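Local atomic coordinates of alkaline serine protease (Pseudoalteromonas sp., PDB entry 1Y9Z), a protein that cleaves peptide bonds as a cold-adapted, subtilisin-like serine protease whose alpha/beta domain carries an inserted beta-barrel domain. Residues 32-37 with 57-62; 207-212 with 361-366. One frame throughout, in Å; residues are numbered along the deposited sequence.

Both contacts illustrate how a subtilisin-like domain holds loops and short strands near helix 65-74, whose His65 lines the inhibitor pocket. Interaction 1 lies further out, about 18 Å from the centre of the chain, and joins two loops through a cation-pi stack, a proline ring and one weak backbone bond. Interaction 2, about 10 Å from that centre, pairs strands 205-208 and 362-365 through backbone hydrogen bonds and buries more surface, though each contact mixes buried with solvent-facing residues. The two meet directly: Asp34 OD1 probably accepts a hydrogen bond from Val211 N at 3.0 Å, and His37 ND1 probably hydrogen-bonds to Val209 O, so loop 32-37 leans on segment 207-212.

Interaction 1: residues 32-37 with 57-62; sequences GYDRSH and YQPGNN
The guanidinium of Arg35 lies flat over one face of the Tyr57 ring, a cation-pi stack in which the two planes are only 23° apart and CZ stands 4.1 Å from the ring centroid. The overlap is offset: NH1 hangs over the ring toward its rim, coming to 3.4 Å from Tyr57 CD2, while Tyr57 CG in turn covers a face of the guanidinium. The two side chains run side by side in the same direction. Arg35 CB lies 3.8 Å from Tyr57 CB, and a bend at chi3 (58°) brings NE back to the same distance from that carbon.

Next to the stack the backbones come close. Arg35 N gives a weak hydrogen bond to Tyr57 O at 3.5 Å, and Tyr33 O receives the CA-H of Tyr57, with 3.1 Å between Tyr33 O and Tyr57 CA. The Pro59 ring packs on Asp34, its CD 3.7 Å from Asp34 CA. A CB on Gly32 would sit tightly against Pro59 CA, and at these backbone angles it would also jam against the carbonyl oxygen of the preceding residue.

Asp34 organises its own loop: OD2 takes Ser36 N, closing an Asx turn, and also Ser36 OG at 2.6 Å, both donors arriving from the same face of the carboxylate. Two bonds on one oxygen would hold the carboxylate's rotation.

In the fold, segment 32-37 follows strand 25-30 and segment 57-62 leads into helix 65-74, whose Thr67 OG1 bonds Asp34 N. Strand 92-100 contributes Lys97, bound to Gln58 O, and the loop beyond strand 205-208 packs Thr210 against Asp34 and Pro59.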
loop_
_atom_site.group_PDB
_atom_site.type_symbol
_atom_site.label_atom_id
_atom_site.label_comp_id
_atom_site.label_asym_id
_atom_site.label_seq_id
_atom_site.Cartn_x
_atom_site.Cartn_y
_atom_site.Cartn_z
ATOM N N GLY A 32 -15.686 -2.642 1.622
ATOM C CA GLY A 32 -16.206 -2.411 2.955
ATOM C C GLY A 32 -15.182 -1.812 3.895
ATOM O O GLY A 32 -14.006 -1.674 3.560
ATOM N N TYR A 33 -15.638 -1.515 5.104
ATOM C CA TYR A 33 -14.832 -0.846 6.120
ATOM C C TYR A 33 -15.068 -1.500 7.484
ATOM O O TYR A 33 -16.193 -1.496 7.973
ATOM C CB TYR A 33 -15.300 0.612 6.132
ATOM C CG TYR A 33 -14.628 1.572 7.080
ATOM C CD1 TYR A 33 -13.680 2.482 6.615
ATOM C CD2 TYR A 33 -15.020 1.657 8.416
ATOM C CE1 TYR A 33 -13.148 3.457 7.447
ATOM C CE2 TYR A 33 -14.491 2.630 9.260
ATOM C CZ TYR A 33 -13.562 3.528 8.767
ATOM O OH TYR A 33 -13.071 4.526 9.575
ATOM N N ASP A 34 -14.026 -2.061 8.102
ATOM C CA ASP A 34 -14.214 -2.694 9.410
ATOM C C ASP A 34 -14.320 -1.624 10.490
ATOM O O ASP A 34 -13.323 -1.212 11.085
ATOM C CB ASP A 34 -13.061 -3.647 9.737
ATOM C CG ASP A 34 -13.314 -4.441 11.009
ATOM O OD1 ASP A 34 -12.478 -5.298 11.366
ATOM O OD2 ASP A 34 -14.359 -4.204 11.650
ATOM N N ARG A 35 -15.547 -1.191 10.752
ATOM C CA ARG A 35 -15.787 -0.151 11.738
ATOM C C ARG A 35 -15.470 -0.579 13.168
ATOM O O ARG A 35 -15.380 0.261 14.061
ATOM C CB ARG A 35 -17.237 0.328 11.636
ATOM C CG ARG A 35 -17.518 1.616 12.387
ATOM C CD ARG A 35 -18.918 2.123 12.089
ATOM N NE ARG A 35 -19.941 1.144 12.443
ATOM C CZ ARG A 35 -21.246 1.338 12.285
ATOM N NH1 ARG A 35 -22.105 0.392 12.636
ATOM N NH2 ARG A 35 -21.693 2.478 11.773
ATOM N N SER A 36 -15.291 -1.878 13.389
ATOM C CA SER A 36 -14.987 -2.367 14.733
ATOM C C SER A 36 -13.508 -2.188 15.071
ATOM O O SER A 36 -13.104 -2.343 16.226
ATOM C CB SER A 36 -15.355 -3.848 14.860
ATOM O OG SER A 36 -14.388 -4.674 14.233
ATOM N N HIS A 37 -12.705 -1.863 14.061
ATOM C CA HIS A 37 -11.268 -1.678 14.242
ATOM C C HIS A 37 -10.960 -0.416 15.055
ATOM O O HIS A 37 -11.513 0.645 14.788
ATOM C CB HIS A 37 -10.588 -1.598 12.873
ATOM C CG HIS A 37 -9.099 -1.723 12.933
ATOM N ND1 HIS A 37 -8.411 -2.737 12.303
ATOM C CD2 HIS A 37 -8.168 -0.975 13.571
ATOM C CE1 HIS A 37 -7.120 -2.609 12.552
ATOM N NE2 HIS A 37 -6.946 -1.549 13.319
ATOM N N TYR A 57 -20.190 -1.533 6.851
ATOM C CA TYR A 57 -19.307 -1.523 8.017
ATOM C C TYR A 57 -18.859 -2.903 8.496
ATOM O O TYR A 57 -18.217 -3.028 9.542
ATOM C CB TYR A 57 -19.976 -0.769 9.175
ATOM C CG TYR A 57 -21.399 -1.195 9.474
ATOM C CD1 TYR A 57 -22.478 -0.626 8.796
ATOM C CD2 TYR A 57 -21.668 -2.160 10.446
ATOM C CE1 TYR A 57 -23.792 -1.004 9.081
ATOM C CE2 TYR A 57 -22.976 -2.544 10.738
ATOM C CZ TYR A 57 -24.030 -1.962 10.053
ATOM O OH TYR A 57 -25.322 -2.335 10.348
ATOM N N GLN A 58 -19.202 -3.933 7.732
ATOM C CA GLN A 58 -18.822 -5.306 8.057
ATOM C C GLN A 58 -18.282 -5.965 6.795
ATOM O O GLN A 58 -19.038 -6.508 5.991
ATOM C CB GLN A 58 -20.033 -6.083 8.587
ATOM C CG GLN A 58 -20.467 -5.647 9.979
ATOM C CD GLN A 58 -21.786 -6.257 10.418
ATOM O OE1 GLN A 58 -22.163 -6.161 11.586
ATOM N NE2 GLN A 58 -22.499 -6.873 9.484
ATOM N N PRO A 59 -16.956 -5.931 6.602
ATOM C CA PRO A 59 -16.373 -6.542 5.404
ATOM C C PRO A 59 -16.629 -8.035 5.245
ATOM O O PRO A 59 -16.743 -8.537 4.125
ATOM C CB PRO A 59 -14.885 -6.228 5.546
ATOM C CG PRO A 59 -14.691 -6.152 7.034
ATOM C CD PRO A 59 -15.906 -5.374 7.473
ATOM N N GLY A 60 -16.731 -8.739 6.365
ATOM C CA GLY A 60 -16.930 -10.174 6.307
ATOM C C GLY A 60 -15.569 -10.826 6.463
ATOM O O GLY A 60 -14.631 -10.197 6.954
ATOM N N ASN A 61 -15.447 -12.078 6.038
ATOM C CA ASN A 61 -14.183 -12.795 6.157
ATOM C C ASN A 61 -13.339 -12.723 4.892
ATOM O O ASN A 61 -13.858 -12.831 3.783
ATOM C CB ASN A 61 -14.442 -14.266 6.499
ATOM C CG ASN A 61 -15.329 -14.438 7.713
ATOM O OD1 ASN A 61 -15.059 -13.885 8.778
ATOM N ND2 ASN A 61 -16.395 -15.217 7.558
ATOM N N ASN A 62 -12.035 -12.531 5.071
ATOM C CA ASN A 62 -11.094 -12.474 3.957
ATOM C C ASN A 62 -11.553 -11.504 2.876
ATOM O O ASN A 62 -11.543 -11.822 1.685
ATOM C CB ASN A 62 -10.930 -13.879 3.375
ATOM C CG ASN A 62 -10.751 -14.930 4.457
ATOM O OD1 ASN A 62 -9.795 -14.884 5.229
ATOM N ND2 ASN A 62 -11.683 -15.876 4.526
#

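Interaction 2: residues 207-212 with 361-366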
loop_
_atom_site.group_PDB
_atom_site.type_symbol
_atom_site.label_atom_id
_atom_site.label_comp_id
_atom_site.label_asym_id
_atom_site.label_seq_id
_atom_site.Cartn_x
_atom_site.Cartn_y
_atom_site.Cartn_z
ATOM N N SER A 207 -0.950 -1.171 6.769
ATOM C CA SER A 207 -2.205 -0.500 7.072
ATOM C C SER A 207 -3.123 -1.416 7.866
ATOM O O SER A 207 -2.772 -2.555 8.182
ATOM C CB SER A 207 -2.913 -0.050 5.786
ATOM O OG SER A 207 -4.026 0.784 6.081
ATOM N N THR A 208 -4.297 -0.894 8.191
ATOM C CA THR A 208 -5.317 -1.621 8.928
ATOM C C THR A 208 -5.963 -2.705 8.067
ATOM O O THR A 208 -6.120 -2.540 6.858
ATOM C CB THR A 208 -6.441 -0.667 9.359
ATOM O OG1 THR A 208 -6.863 0.093 8.218
ATOM C CG2 THR A 208 -5.962 0.292 10.437
ATOM N N VAL A 209 -6.313 -3.823 8.692
ATOM C CA VAL A 209 -7.029 -4.888 7.998
ATOM C C VAL A 209 -8.093 -5.385 8.966
ATOM O O VAL A 209 -8.037 -5.088 10.160
ATOM C CB VAL A 209 -6.121 -6.077 7.586
ATOM C CG1 VAL A 209 -5.095 -5.619 6.555
ATOM C CG2 VAL A 209 -5.452 -6.684 8.805
ATOM N N THR A 210 -9.075 -6.114 8.450
ATOM C CA THR A 210 -10.138 -6.654 9.288
ATOM C C THR A 210 -9.502 -7.313 10.508
ATOM O O THR A 210 -8.553 -8.089 10.382
ATOM C CB THR A 210 -10.961 -7.679 8.502
ATOM O OG1 THR A 210 -11.487 -7.045 7.330
ATOM C CG2 THR A 210 -12.109 -8.216 9.348
ATOM N N VAL A 211 -10.029 -6.993 11.686
ATOM C CA VAL A 211 -9.494 -7.512 12.938
ATOM C C VAL A 211 -9.178 -9.003 12.916
ATOM O O VAL A 211 -10.026 -9.832 12.580
ATOM C CB VAL A 211 -10.456 -7.207 14.111
ATOM C CG1 VAL A 211 -9.962 -7.875 15.390
ATOM C CG2 VAL A 211 -10.550 -5.697 14.318
ATOM N N GLY A 212 -7.935 -9.321 13.270
ATOM C CA GLY A 212 -7.487 -10.701 13.325
ATOM C C GLY A 212 -7.009 -11.342 12.036
ATOM O O GLY A 212 -6.488 -12.456 12.068
ATOM N N ASP A 361 -3.992 -7.110 13.480
ATOM C CA ASP A 361 -4.999 -6.182 12.971
ATOM C C ASP A 361 -4.435 -5.214 11.931
ATOM O O ASP A 361 -5.085 -4.230 11.560
ATOM C CB ASP A 361 -5.622 -5.406 14.136
ATOM C CG ASP A 361 -6.142 -6.325 15.231
ATOM O OD1 ASP A 361 -6.591 -7.443 14.906
ATOM O OD2 ASP A 361 -6.110 -5.928 16.414
ATOM N N TYR A 362 -3.227 -5.507 11.466
ATOM C CA TYR A 362 -2.547 -4.695 10.460
ATOM C C TYR A 362 -1.778 -5.647 9.562
ATOM O O TYR A 362 -1.515 -6.788 9.943
ATOM C CB TYR A 362 -1.569 -3.728 11.131
ATOM C CG TYR A 362 -2.226 -2.847 12.164
ATOM C CD1 TYR A 362 -2.799 -1.628 11.808
ATOM C CD2 TYR A 362 -2.340 -3.270 13.487
ATOM C CE1 TYR A 362 -3.477 -0.852 12.745
ATOM C CE2 TYR A 362 -3.017 -2.507 14.428
ATOM C CZ TYR A 362 -3.584 -1.302 14.052
ATOM O OH TYR A 362 -4.274 -0.556 14.977
ATOM N N GLU A 363 -1.416 -5.190 8.369
ATOM C CA GLU A 363 -0.664 -6.038 7.460
ATOM C C GLU A 363 -0.059 -5.244 6.319
ATOM O O GLU A 363 -0.559 -4.177 5.953
ATOM C CB GLU A 363 -1.566 -7.139 6.886
ATOM C CG GLU A 363 -0.797 -8.241 6.164
ATOM C CD GLU A 363 -1.666 -9.415 5.756
ATOM O OE1 GLU A 363 -1.103 -10.412 5.256
ATOM O OE2 GLU A 363 -2.900 -9.348 5.930
ATOM N N TYR A 364 1.031 -5.771 5.774
ATOM C CA TYR A 364 1.700 -5.159 4.636
ATOM C C TYR A 364 1.064 -5.695 3.357
ATOM O O TYR A 364 0.899 -6.908 3.200
ATOM C CB TYR A 364 3.190 -5.511 4.622
ATOM C CG TYR A 364 4.042 -4.670 5.540
ATOM C CD1 TYR A 364 4.254 -5.038 6.872
ATOM C CD2 TYR A 364 4.625 -3.492 5.081
ATOM C CE1 TYR A 364 5.029 -4.246 7.721
ATOM C CE2 TYR A 364 5.394 -2.698 5.916
ATOM C CZ TYR A 364 5.594 -3.076 7.233
ATOM O OH TYR A 364 6.351 -2.265 8.047
ATOM N N TYR A 365 0.697 -4.781 2.461
ATOM C CA TYR A 365 0.110 -5.117 1.163
ATOM C C TYR A 365 0.918 -4.427 0.070
ATOM O O TYR A 365 1.573 -3.415 0.320
ATOM C CB TYR A 365 -1.320 -4.583 1.023
ATOM C CG TYR A 365 -2.453 -5.376 1.635
ATOM C CD1 TYR A 365 -3.765 -5.111 1.245
ATOM C CD2 TYR A 365 -2.240 -6.347 2.616
ATOM C CE1 TYR A 365 -4.839 -5.780 1.809
ATOM C CE2 TYR A 365 -3.323 -7.032 3.193
ATOM C CZ TYR A 365 -4.617 -6.735 2.780
ATOM O OH TYR A 365 -5.702 -7.370 3.336
ATOM N N ASN A 366 0.836 -4.967 -1.144
ATOM C CA ASN A 366 1.496 -4.391 -2.319
ATOM C C ASN A 366 0.402 -4.120 -3.343
ATOM O O ASN A 366 -0.561 -4.882 -3.434
ATOM C CB ASN A 366 2.447 -5.382 -2.998
ATOM C CG ASN A 366 3.530 -5.901 -2.091
ATOM O OD1 ASN A 366 4.065 -6.985 -2.331
ATOM N ND2 ASN A 366 3.880 -5.141 -1.065
#
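Tyr362 and Thr208 meet where their side chains cross obliquely, CG2 of the threonine 3.6 Å from Tyr362 CE1, in a two-stranded antiparallel sheet of this subtilisin-like fold. They form a non-hydrogen-bonded pair; the adjoining pair, Ser207 with Glu363, is hydrogen-bonded in both directions, Glu363 N reaching Ser207 O at 3.0 Å. That same oxygen lies at the edge of the Tyr362 ring, near its plane.

Val209 divides its branches. CG1, anti to its carbonyl carbon (chi1 -65°), approaches Tyr365 OH at 3.7 Å and Glu363 CB at 3.9 Å, whereas CG2 rests on the backbone, 3.6 Å from Asp361 C. Tyr365 also stacks on His68 of helix 65-74, tying the short sheet to that helix, and Ser207 OG bonds His68 O.

Just outside the paired strands, the side chains of Asp361 and Val211 lie side by side, pointing the same way, with the valine's CG1 3.4 Å from the carboxylate's OD1. An alanine in place of Asp361 would probably leave Gly212 N without its carboxylate acceptor and Val211 CG1 without the oxygen it packs against. In the bond itself, Gly212 N meets Asp361 OD1 at 2.8 Å, nearly in line with the C-O bond.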